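Local coordinates for protein gingipain R2 Pro-Domain (Porphyromonas gingivalis, PDB 4IEF) that probably keeps the arginine-specific cysteine protease gingipain R2 latent and assists its folding, at residues M32-F37 and T51-V56; I65-S70 and A152-N157; S88-K93 and R164-I169. One frame throughout, in Å; residues are numbered along the deposited sequence.

Interaction 1. Residues M32-F37 and T51-V56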
# COMPACT_ATOMS: atom_id res chain seq x y z
N MET A 32 -5.71 22.19 -17.51
CA MET A 32 -5.51 21.10 -18.47
C MET A 32 -4.02 20.97 -18.82
O MET A 32 -3.37 21.96 -19.15
CB MET A 32 -6.35 21.31 -19.74
CG MET A 32 -6.28 20.14 -20.73
SD MET A 32 -6.81 18.55 -20.03
CE MET A 32 -8.58 18.70 -20.22
N ASP A 33 -3.49 19.74 -18.71
CA ASP A 33 -2.09 19.48 -18.99
C ASP A 33 -1.94 18.26 -19.88
O ASP A 33 -2.52 17.20 -19.59
CB ASP A 33 -1.31 19.32 -17.67
CG ASP A 33 0.19 19.25 -17.87
OD1 ASP A 33 0.74 18.13 -17.85
OD2 ASP A 33 0.81 20.32 -18.04
N ASN A 34 -1.17 18.41 -20.96
CA ASN A 34 -0.82 17.39 -21.96
C ASN A 34 -2.06 16.60 -22.48
O ASN A 34 -2.05 15.37 -22.52
CB ASN A 34 0.25 16.43 -21.39
CG ASN A 34 0.94 15.55 -22.42
OD1 ASN A 34 1.11 15.90 -23.58
ND2 ASN A 34 1.36 14.38 -21.99
N LEU A 35 -3.12 17.32 -22.88
CA LEU A 35 -4.32 16.67 -23.43
C LEU A 35 -3.99 16.03 -24.79
O LEU A 35 -3.53 16.71 -25.70
CB LEU A 35 -5.51 17.63 -23.56
CG LEU A 35 -6.76 17.06 -24.26
CD1 LEU A 35 -7.53 16.10 -23.34
CD2 LEU A 35 -7.66 18.17 -24.75
N GLN A 36 -4.18 14.71 -24.89
CA GLN A 36 -3.92 13.93 -26.11
C GLN A 36 -5.13 13.09 -26.49
O GLN A 36 -5.97 12.79 -25.63
CB GLN A 36 -2.68 13.02 -25.96
CG GLN A 36 -1.43 13.72 -25.42
CD GLN A 36 -0.16 13.51 -26.22
OE1 GLN A 36 0.84 13.02 -25.69
NE2 GLN A 36 -0.15 13.97 -27.47
N PHE A 37 -5.21 12.69 -27.77
CA PHE A 37 -6.29 11.86 -28.29
C PHE A 37 -5.69 10.68 -29.03
O PHE A 37 -4.83 10.87 -29.89
CB PHE A 37 -7.24 12.68 -29.19
CG PHE A 37 -7.99 13.78 -28.48
CD1 PHE A 37 -7.49 15.08 -28.46
CD2 PHE A 37 -9.18 13.51 -27.82
CE1 PHE A 37 -8.19 16.10 -27.79
CE2 PHE A 37 -9.87 14.52 -27.15
CZ PHE A 37 -9.36 15.81 -27.13
N THR A 51 -6.75 11.57 -23.20
CA THR A 51 -5.82 11.37 -22.08
C THR A 51 -5.20 12.69 -21.69
O THR A 51 -4.91 13.51 -22.55
CB THR A 51 -4.71 10.34 -22.41
OG1 THR A 51 -4.09 10.66 -23.65
CG2 THR A 51 -5.21 8.90 -22.41
N PHE A 52 -4.98 12.90 -20.38
CA PHE A 52 -4.30 14.08 -19.85
C PHE A 52 -3.59 13.70 -18.55
O PHE A 52 -3.95 12.69 -17.94
CB PHE A 52 -5.25 15.29 -19.66
CG PHE A 52 -6.41 15.16 -18.69
CD1 PHE A 52 -6.23 15.42 -17.33
CD2 PHE A 52 -7.69 14.88 -19.14
CE1 PHE A 52 -7.30 15.34 -16.43
CE2 PHE A 52 -8.76 14.79 -18.24
CZ PHE A 52 -8.56 15.01 -16.89
N THR A 53 -2.57 14.48 -18.15
CA THR A 53 -1.79 14.24 -16.93
C THR A 53 -2.72 14.12 -15.71
O THR A 53 -3.55 15.01 -15.47
CB THR A 53 -0.72 15.33 -16.74
OG1 THR A 53 -0.11 15.62 -18.00
CG2 THR A 53 0.34 14.92 -15.73
N GLU A 54 -2.60 12.98 -14.99
CA GLU A 54 -3.36 12.61 -13.79
C GLU A 54 -4.86 12.36 -14.11
O GLU A 54 -5.68 12.22 -13.20
CB GLU A 54 -3.19 13.66 -12.68
CG GLU A 54 -3.18 13.10 -11.27
CD GLU A 54 -3.14 14.15 -10.17
OE1 GLU A 54 -2.54 15.23 -10.38
OE2 GLU A 54 -3.72 13.88 -9.09
N GLY A 55 -5.19 12.24 -15.41
CA GLY A 55 -6.54 11.95 -15.87
C GLY A 55 -6.85 10.47 -15.72
O GLY A 55 -6.02 9.63 -16.07
N VAL A 56 -8.04 10.16 -15.19
CA VAL A 56 -8.47 8.77 -14.96
C VAL A 56 -9.87 8.54 -15.56
O VAL A 56 -10.78 9.34 -15.33
CB VAL A 56 -8.41 8.42 -13.44
CG1 VAL A 56 -9.29 7.22 -13.08
CG2 VAL A 56 -6.98 8.20 -12.98
O HOH W 1 0.92 13.68 -19.18
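Gln36 and Thr51 form the antiparallel, hydrogen-bonded pair that closes the mouth of the 36-42/45-51 beta hairpin, a surface contact that continues past the last rung into the loop before strand 69-74. Two backbone bonds make this rung: Gln36 N to Thr51 O (2.7 Å) and Thr51 N to Gln36 O. Leu35 CA lies 3.3 Å from Thr51 O in a CA-H...O contact. Beyond the hairpin the two segments stay joined through Asp33 and Thr53. Thr53 N donates to Asp33 O, and Asp33 OD1 accepts from Thr53 OG1 (2.7 Å) on its anti lone pair, while Asp33 OD2 bonds to Gln15. The hydroxyl is placed by chi1 of -42°, which sets OG1 anti to the carbonyl carbon and beside the backbone N. Nearby, Asn34 ND2 donates to a water at 2.9 Å. Behind this polar row the Phe52 side chain runs at about a right angle to that of Met32. The sulfur makes a Met-aromatic contact, SD lying 4.2 Å from the ring centroid and 32° off its normal, with CE over one face. Pro153 and Leu154 of strand 144-157 pack against both Met32 and Phe52. Gly55, which ends a type II turn begun at Phe52, brings its CA 3.5 Å above the Phe52 ring plane, toward the rim.

Interaction 2. Residues I65-S70 and A152-N157; sequences ILPILS and APLQYN
Leu66 lays its isobutyl group over the backbone of strand 154-157, spanning Leu154 and Tyr156 on the face to which both of their CB atoms point. The whole side chain lies against Leu154 O, with Leu66 CB and CD2 each 3.5 Å from that oxygen, and CD2 reaches on to Tyr156 CB at 3.7 Å and Leu154 CB at 3.8 Å. The Leu66 and Tyr156 side chains cross at about a right angle. Tyr156 CG is anti to the backbone N (chi1 177°), and the end of the side chain leads away from Leu66 to Val96 O, to which OH is hydrogen-bonded. Next along the chain, Pro67 crosses Leu154 obliquely, its CD 3.7 Å from Leu154 CD1. Farther on, Ile68 uses its CG2 branch, which rests 4.0 Å from Ala152 CB. Between these apolar contacts a water accepts from Leu154 N at 2.9 Å and can donate to Pro67 O, one of several acceptors in its reach. Within the second segment Gln155, facing away from 65-70, folds back so that NE2 donates to Ala152 O from above the carbonyl plane; NE2 also donates to Glu131 O, and OE1 accepts from Gly130 N. This is an apolar, water-bridged approach of a loop to a strand inside an antiparallel beta fold, just ahead of the pairing of strands 69-74 and 144-157.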
# COMPACT_ATOMS: atom_id res chain seq x y z
N ILE A 65 -15.72 8.23 -23.05
CA ILE A 65 -14.52 8.21 -22.21
C ILE A 65 -14.17 9.67 -21.95
O ILE A 65 -13.72 10.37 -22.86
CB ILE A 65 -13.32 7.41 -22.81
CG1 ILE A 65 -13.68 5.92 -22.96
CG2 ILE A 65 -12.03 7.61 -21.97
CD1 ILE A 65 -12.75 5.11 -23.84
N LEU A 66 -14.48 10.14 -20.75
CA LEU A 66 -14.23 11.52 -20.38
C LEU A 66 -13.46 11.52 -19.05
O LEU A 66 -14.08 11.58 -17.98
CB LEU A 66 -15.55 12.31 -20.33
CG LEU A 66 -16.33 12.36 -21.67
CD1 LEU A 66 -17.80 12.66 -21.45
CD2 LEU A 66 -15.67 13.31 -22.67
N PRO A 67 -12.11 11.39 -19.14
CA PRO A 67 -11.29 11.31 -17.92
C PRO A 67 -11.47 12.46 -16.95
O PRO A 67 -11.76 13.58 -17.35
CB PRO A 67 -9.85 11.29 -18.46
CG PRO A 67 -9.97 10.75 -19.82
CD PRO A 67 -11.27 11.27 -20.35
N ILE A 68 -11.32 12.14 -15.66
CA ILE A 68 -11.44 13.08 -14.55
C ILE A 68 -10.12 13.17 -13.78
O ILE A 68 -9.26 12.30 -13.90
CB ILE A 68 -12.63 12.69 -13.60
CG1 ILE A 68 -12.35 11.37 -12.83
CG2 ILE A 68 -13.99 12.68 -14.34
CD1 ILE A 68 -13.06 11.30 -11.45
N LEU A 69 -9.97 14.23 -12.99
CA LEU A 69 -8.83 14.42 -12.10
C LEU A 69 -9.37 14.51 -10.69
O LEU A 69 -10.28 15.31 -10.42
CB LEU A 69 -7.99 15.65 -12.48
CG LEU A 69 -6.64 15.76 -11.78
CD1 LEU A 69 -5.62 16.33 -12.71
CD2 LEU A 69 -6.74 16.58 -10.49
N SER A 70 -8.84 13.68 -9.79
CA SER A 70 -9.30 13.62 -8.40
C SER A 70 -8.20 13.99 -7.41
O SER A 70 -7.04 13.61 -7.60
CB SER A 70 -9.82 12.23 -8.08
OG SER A 70 -10.94 11.89 -8.89
N ALA A 152 -14.13 17.34 -13.88
CA ALA A 152 -14.51 16.69 -15.14
C ALA A 152 -14.33 17.74 -16.26
O ALA A 152 -15.28 18.46 -16.60
CB ALA A 152 -15.94 16.15 -15.07
N PRO A 153 -13.08 17.92 -16.76
CA PRO A 153 -12.83 19.00 -17.74
C PRO A 153 -13.16 18.65 -19.19
O PRO A 153 -12.91 19.46 -20.09
CB PRO A 153 -11.33 19.25 -17.58
CG PRO A 153 -10.78 17.91 -17.23
CD PRO A 153 -11.83 17.20 -16.44
N LEU A 154 -13.70 17.45 -19.43
CA LEU A 154 -14.07 17.02 -20.76
C LEU A 154 -15.57 16.70 -20.79
O LEU A 154 -16.02 15.73 -20.17
CB LEU A 154 -13.20 15.83 -21.23
CG LEU A 154 -11.68 16.08 -21.32
CD1 LEU A 154 -10.93 14.80 -21.53
CD2 LEU A 154 -11.34 17.07 -22.44
N GLN A 155 -16.34 17.58 -21.43
CA GLN A 155 -17.79 17.49 -21.56
C GLN A 155 -18.12 17.24 -23.03
O GLN A 155 -17.65 17.98 -23.90
CB GLN A 155 -18.48 18.74 -21.00
CG GLN A 155 -18.14 19.07 -19.54
CD GLN A 155 -18.76 18.15 -18.51
OE1 GLN A 155 -19.92 17.74 -18.62
NE2 GLN A 155 -18.01 17.84 -17.46
N TYR A 156 -18.84 16.16 -23.33
CA TYR A 156 -19.11 15.76 -24.70
C TYR A 156 -20.57 15.47 -24.96
O TYR A 156 -21.19 14.67 -24.24
CB TYR A 156 -18.25 14.52 -25.06
CG TYR A 156 -18.45 13.95 -26.44
CD1 TYR A 156 -18.00 14.62 -27.58
CD2 TYR A 156 -19.01 12.68 -26.62
CE1 TYR A 156 -18.15 14.08 -28.85
CE2 TYR A 156 -19.17 12.13 -27.89
CZ TYR A 156 -18.73 12.83 -29.00
OH TYR A 156 -18.88 12.27 -30.25
N ASN A 157 -21.10 16.12 -26.00
CA ASN A 157 -22.45 15.92 -26.50
C ASN A 157 -22.34 14.92 -27.65
O ASN A 157 -21.73 15.25 -28.67
CB ASN A 157 -23.10 17.25 -26.92
CG ASN A 157 -24.58 17.16 -27.24
OD1 ASN A 157 -25.05 16.26 -27.94
ND2 ASN A 157 -25.34 18.13 -26.74
O HOH W 2 -14.08 15.08 -17.83

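Interaction 3. Residues S88-K93 and R164-I169; sequences SKFIEK and RIYTEI
The Phe90 ring carries Arg164 CD over one face, 3.7 Å above its plane and toward the rim, with Glu92 CG at its edge; the Arg164 guanidinium in turn has Phe90 CZ over one face and Glu92 OE2 at its edge. Tyr166 receives Phe90 CB over the centre of its ring, 3.6 Å above the plane, and Ser88 CB at the edge. These groups line one face of an antiparallel strand pair, 79-93 with 162-176, interrupted by a classic beta bulge. Phe90 CG sits between the backbone N and the carbonyl carbon (chi1 75°). The Phe90 and Tyr166 side chains lie side by side and point the same way, but their planes stand 48° apart, and the rings touch obliquely, Phe90 CD2 to Tyr166 CE2 at 3.6 Å. Arg164 runs extended from CG to NE across the phenylalanine, its guanidinium only 25° from the ring plane, and reaches Glu92 in a salt bridge: NE donates to OE2 at 3.1 Å, on the anti lone pair. Phe127 adds a cation-pi partner to the same arginine.

On the opposite face Ile91 CG1 packs against Ile165 CB at 3.9 Å, and the two residues exchange a pair of backbone bonds, Ile91 N to Ile165 O and Ile165 N to Ile91 O (2.8 Å). Glu168, which also points to this face, forms a salt bridge with Arg31. In the bulge Thr167 and Glu168 both face Lys89; the second strand turns a corner at Thr167. Lys89 N donates to Glu168 O at 3.0 Å, whereas Lys89 O receives two weak bonds from Thr167, one from N and a longer one, 3.4 Å, from OG1.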
# COMPACT_ATOMS: atom_id res chain seq x y z
N SER A 88 -14.22 29.11 -14.43
CA SER A 88 -14.11 28.09 -15.49
C SER A 88 -13.87 28.75 -16.85
O SER A 88 -14.33 29.86 -17.10
CB SER A 88 -15.35 27.20 -15.53
OG SER A 88 -16.51 27.91 -15.94
N LYS A 89 -13.15 28.04 -17.72
CA LYS A 89 -12.77 28.49 -19.07
C LYS A 89 -12.71 27.27 -19.97
O LYS A 89 -12.06 26.28 -19.62
CB LYS A 89 -11.41 29.21 -19.00
CG LYS A 89 -10.90 29.82 -20.30
CD LYS A 89 -9.41 30.18 -20.20
CE LYS A 89 -9.13 31.44 -19.40
NZ LYS A 89 -7.69 31.56 -19.05
N PHE A 90 -13.40 27.30 -21.12
CA PHE A 90 -13.36 26.16 -22.03
C PHE A 90 -13.22 26.58 -23.50
O PHE A 90 -13.53 27.71 -23.87
CB PHE A 90 -14.58 25.22 -21.85
CG PHE A 90 -15.91 25.68 -22.39
CD1 PHE A 90 -16.24 25.48 -23.73
CD2 PHE A 90 -16.86 26.26 -21.56
CE1 PHE A 90 -17.47 25.91 -24.23
CE2 PHE A 90 -18.10 26.65 -22.05
CZ PHE A 90 -18.39 26.48 -23.39
N ILE A 91 -12.77 25.63 -24.33
CA ILE A 91 -12.64 25.74 -25.78
C ILE A 91 -13.47 24.60 -26.38
O ILE A 91 -13.63 23.55 -25.74
CB ILE A 91 -11.17 25.76 -26.29
CG1 ILE A 91 -10.33 24.58 -25.74
CG2 ILE A 91 -10.51 27.10 -25.99
CD1 ILE A 91 -9.15 24.14 -26.64
N GLU A 92 -14.03 24.81 -27.57
CA GLU A 92 -14.86 23.80 -28.22
C GLU A 92 -14.15 23.15 -29.39
O GLU A 92 -13.51 23.82 -30.20
CB GLU A 92 -16.19 24.40 -28.68
CG GLU A 92 -17.26 24.39 -27.61
CD GLU A 92 -18.70 24.54 -28.06
OE1 GLU A 92 -18.94 24.70 -29.28
OE2 GLU A 92 -19.60 24.48 -27.19
N LYS A 93 -14.29 21.82 -29.47
CA LYS A 93 -13.78 20.97 -30.54
C LYS A 93 -14.99 20.35 -31.23
O LYS A 93 -15.76 19.61 -30.60
CB LYS A 93 -12.82 19.91 -29.96
CG LYS A 93 -11.59 19.67 -30.82
CD LYS A 93 -10.82 18.44 -30.37
CE LYS A 93 -9.73 18.05 -31.35
NZ LYS A 93 -9.25 16.66 -31.12
N ARG A 164 -16.23 19.89 -25.29
CA ARG A 164 -15.84 21.07 -24.53
C ARG A 164 -14.61 20.71 -23.69
O ARG A 164 -14.67 19.78 -22.88
CB ARG A 164 -16.99 21.59 -23.66
CG ARG A 164 -18.07 22.28 -24.47
CD ARG A 164 -19.24 22.71 -23.60
NE ARG A 164 -20.28 23.37 -24.39
CZ ARG A 164 -21.44 23.77 -23.90
NH1 ARG A 164 -21.74 23.59 -22.62
NH2 ARG A 164 -22.33 24.37 -24.69
N ILE A 165 -13.50 21.41 -23.93
CA ILE A 165 -12.23 21.20 -23.23
C ILE A 165 -12.05 22.33 -22.23
O ILE A 165 -11.77 23.46 -22.63
CB ILE A 165 -11.03 21.08 -24.21
CG1 ILE A 165 -11.21 19.90 -25.20
CG2 ILE A 165 -9.69 20.97 -23.44
CD1 ILE A 165 -10.56 20.07 -26.57
N TYR A 166 -12.20 22.03 -20.93
CA TYR A 166 -12.03 23.02 -19.88
C TYR A 166 -10.54 23.15 -19.56
O TYR A 166 -9.94 22.25 -18.98
CB TYR A 166 -12.87 22.69 -18.64
CG TYR A 166 -14.35 22.97 -18.82
CD1 TYR A 166 -15.17 22.07 -19.49
CD2 TYR A 166 -14.92 24.15 -18.35
CE1 TYR A 166 -16.52 22.34 -19.70
CE2 TYR A 166 -16.27 24.42 -18.54
CZ TYR A 166 -17.07 23.52 -19.21
OH TYR A 166 -18.41 23.78 -19.42
N THR A 167 -9.94 24.26 -20.02
CA THR A 167 -8.51 24.53 -19.85
C THR A 167 -8.21 24.93 -18.40
O THR A 167 -7.11 24.68 -17.93
CB THR A 167 -8.04 25.59 -20.84
OG1 THR A 167 -8.82 26.78 -20.68
CG2 THR A 167 -8.10 25.10 -22.28
N GLU A 168 -9.20 25.53 -17.70
CA GLU A 168 -9.08 25.93 -16.30
C GLU A 168 -10.41 25.80 -15.57
O GLU A 168 -11.46 26.16 -16.11
CB GLU A 168 -8.54 27.36 -16.16
CG GLU A 168 -8.16 27.73 -14.74
CD GLU A 168 -7.81 29.19 -14.56
OE1 GLU A 168 -6.60 29.50 -14.48
OE2 GLU A 168 -8.74 30.02 -14.51
N ILE A 169 -10.36 25.25 -14.35
CA ILE A 169 -11.49 25.09 -13.43
C ILE A 169 -11.00 25.43 -12.02
O ILE A 169 -10.08 24.78 -11.52
CB ILE A 169 -12.19 23.68 -13.45
CG1 ILE A 169 -12.60 23.23 -14.87
CG2 ILE A 169 -13.39 23.65 -12.47
CD1 ILE A 169 -12.87 21.70 -15.00

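From the N terminus, interaction 1 comes first and closes the short 36-42/45-51 hairpin before interaction 2 opens. Interactions 2 and 3 cross, since their segments alternate: 65-70, 88-93, 152-157, 164-169. Interaction 2 closes a loop of 81 residues and interaction 3 one of 70. Their second segments are neighbours in the large antiparallel sheet, joined by backbone bonds from Arg164 to Gln155 and from Tyr166 to Pro153. Interaction 1 reaches both others: Val56 N bonds to Ile68 O on the loop side, and Met32 N to Thr167 O at the corner of strand 162-176. Together they tie the hairpin, the loop before strand 69-74 and the sheet into one body.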